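Side-chain contact in K41043 (Homo sapiens, PDB 6KBR), which probably inhibits serine proteases, as a small disulfide-linked Kazal-type domain related to SPINK2: residues S35-E40 / C44-E49. Residues are numbered along the deposited sequence; the frame is centred on the assembly and turned at random.
Sequences STYANE and CMKIRE
The carbonyl oxygen of E40 receives the backbone N-H of C44, N to O 3.0 Å and nearly straight at 172°, the i to i+4 bond of the first turn of helix 40-50. In the Kazal fold this helix follows the edge strand 36-37 after a two-residue turn and packs against the small antiparallel sheet. The same oxygen lies 3.4 Å from C44 SG, for the sulfur stands beside its own backbone N (chi1 -69°); a cysteine suits this buried place because SG goes on to form the disulfide with C14. Right before the helix, N39 occupies the N-cap, its side chain capping a backbone N of the first turn while OD1 also hydrogen-bonds T42 OG1. Earlier in the chain, Y37 reaches from the strand to the helix. Tyrosine suits both tasks here: ring carbon CE2 lies 3.8 Å from K46 CB, the two side chains meeting at a slant, while the hydroxyl is hydrogen-bonded to D33 OD2. With an alanine in place of Y37, the K46 methylenes would probably lose their aromatic neighbour and D33 its hydroxyl partner, leaving a gap between strand and helix. Lysine suits its partly exposed spot: the aliphatic stem packs while the bent chain carries NZ away, and CG makes the closest approach of this pair, 3.5 Å from Y37 OH.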
loop_
_atom_site.group_PDB
_atom_site.type_symbol
_atom_site.label_atom_id
_atom_site.label_comp_id
_atom_site.label_asym_id
_atom_site.label_seq_id
_atom_site.Cartn_x
_atom_site.Cartn_y
_atom_site.Cartn_z
ATOM N N SER B 35 14.170 17.940 4.259
ATOM C CA SER B 35 12.896 17.325 3.983
ATOM C C SER B 35 12.997 15.878 4.404
ATOM O O SER B 35 13.998 15.202 4.131
ATOM C CB SER B 35 12.583 17.386 2.488
ATOM O OG SER B 35 12.131 18.660 2.094
ATOM N N THR B 36 11.943 15.374 5.026
ATOM C CA THR B 36 11.852 13.914 5.251
ATOM C C THR B 36 11.224 13.337 3.950
ATOM O O THR B 36 10.297 13.895 3.434
ATOM C CB THR B 36 11.260 13.511 6.666
ATOM O OG1 THR B 36 10.331 12.387 6.615
ATOM C CG2 THR B 36 10.669 14.583 7.324
ATOM N N TYR B 37 11.871 12.333 3.358
ATOM C CA TYR B 37 11.341 11.613 2.214
ATOM C C TYR B 37 10.654 10.333 2.691
ATOM O O TYR B 37 11.192 9.656 3.547
ATOM C CB TYR B 37 12.471 11.350 1.165
ATOM C CG TYR B 37 12.826 12.663 0.535
ATOM C CD1 TYR B 37 13.787 13.482 1.107
ATOM C CD2 TYR B 37 12.099 13.154 -0.566
ATOM C CE1 TYR B 37 14.050 14.750 0.606
ATOM C CE2 TYR B 37 12.344 14.410 -1.088
ATOM C CZ TYR B 37 13.339 15.226 -0.489
ATOM O OH TYR B 37 13.651 16.475 -1.033
ATOM N N ALA B 38 9.461 10.044 2.147
ATOM C CA ALA B 38 8.686 8.833 2.522
ATOM C C ALA B 38 9.493 7.510 2.424
ATOM O O ALA B 38 9.298 6.594 3.186
ATOM C CB ALA B 38 7.399 8.722 1.711
ATOM N N ASN B 39 10.382 7.444 1.474
ATOM C CA ASN B 39 11.305 6.355 1.362
ATOM C C ASN B 39 12.481 6.764 0.498
ATOM O O ASN B 39 12.450 7.822 -0.101
ATOM C CB ASN B 39 10.610 5.100 0.825
ATOM C CG ASN B 39 9.767 5.370 -0.406
ATOM O OD1 ASN B 39 10.217 6.002 -1.371
ATOM N ND2 ASN B 39 8.555 4.852 -0.402
ATOM N N GLU B 40 13.507 5.944 0.455
ATOM C CA GLU B 40 14.725 6.299 -0.271
ATOM C C GLU B 40 14.468 6.411 -1.759
ATOM O O GLU B 40 15.082 7.224 -2.419
ATOM C CB GLU B 40 15.859 5.285 -0.022
ATOM C CG GLU B 40 17.231 5.761 -0.550
ATOM C CD GLU B 40 18.410 4.973 0.110
ATOM O OE1 GLU B 40 18.297 4.591 1.321
ATOM O OE2 GLU B 40 19.421 4.767 -0.607
ATOM N N CYS B 44 15.374 9.595 -4.220
ATOM C CA CYS B 44 15.986 9.401 -5.546
ATOM C C CYS B 44 15.205 10.052 -6.725
ATOM O O CYS B 44 15.792 10.676 -7.606
ATOM C CB CYS B 44 16.237 7.902 -5.813
ATOM S SG CYS B 44 17.533 7.262 -4.757
ATOM N N MET B 45 13.872 9.923 -6.713
ATOM C CA MET B 45 13.046 10.641 -7.644
ATOM C C MET B 45 13.247 12.216 -7.555
ATOM O O MET B 45 13.426 12.892 -8.546
ATOM C CB MET B 45 11.586 10.199 -7.454
ATOM C CG MET B 45 11.276 8.889 -8.219
ATOM S SD MET B 45 9.509 8.516 -8.404
ATOM C CE MET B 45 9.099 9.722 -9.670
ATOM N N LYS B 46 13.229 12.766 -6.367
ATOM C CA LYS B 46 13.518 14.193 -6.156
ATOM C C LYS B 46 14.858 14.592 -6.709
ATOM O O LYS B 46 14.965 15.616 -7.308
ATOM C CB LYS B 46 13.458 14.582 -4.669
ATOM C CG LYS B 46 13.458 16.104 -4.471
ATOM C CD LYS B 46 12.140 16.775 -4.894
ATOM C CE LYS B 46 12.360 18.256 -5.151
ATOM N NZ LYS B 46 12.433 18.470 -6.641
ATOM N N ILE B 47 15.867 13.752 -6.520
ATOM C CA ILE B 47 17.222 14.028 -7.053
ATOM C C ILE B 47 17.100 14.214 -8.555
ATOM O O ILE B 47 17.601 15.211 -9.128
ATOM C CB ILE B 47 18.195 12.914 -6.620
ATOM C CG1 ILE B 47 18.489 13.071 -5.102
ATOM C CG2 ILE B 47 19.470 12.841 -7.526
ATOM C CD1 ILE B 47 19.409 12.039 -4.550
ATOM N N ARG B 48 16.384 13.270 -9.174
ATOM C CA ARG B 48 16.243 13.256 -10.631
ATOM C C ARG B 48 15.368 14.437 -11.098
ATOM O O ARG B 48 15.801 15.145 -11.984
ATOM C CB ARG B 48 15.719 11.913 -11.146
ATOM C CG ARG B 48 15.785 11.822 -12.672
ATOM C CD ARG B 48 15.555 10.408 -13.222
ATOM N NE ARG B 48 15.478 10.438 -14.688
ATOM C CZ ARG B 48 14.369 10.706 -15.404
ATOM N NH1 ARG B 48 13.190 10.959 -14.802
ATOM N NH2 ARG B 48 14.425 10.717 -16.756
ATOM N N GLU B 49 14.203 14.669 -10.495
ATOM C CA GLU B 49 13.295 15.810 -10.794
ATOM C C GLU B 49 13.991 17.173 -10.609
ATOM O O GLU B 49 13.929 18.026 -11.491
ATOM C CB GLU B 49 12.010 15.812 -9.903
ATOM C CG GLU B 49 10.931 14.762 -10.233
ATOM C CD GLU B 49 10.176 14.057 -9.000
ATOM O OE1 GLU B 49 10.314 14.357 -7.721
ATOM O OE2 GLU B 49 9.426 13.114 -9.341
#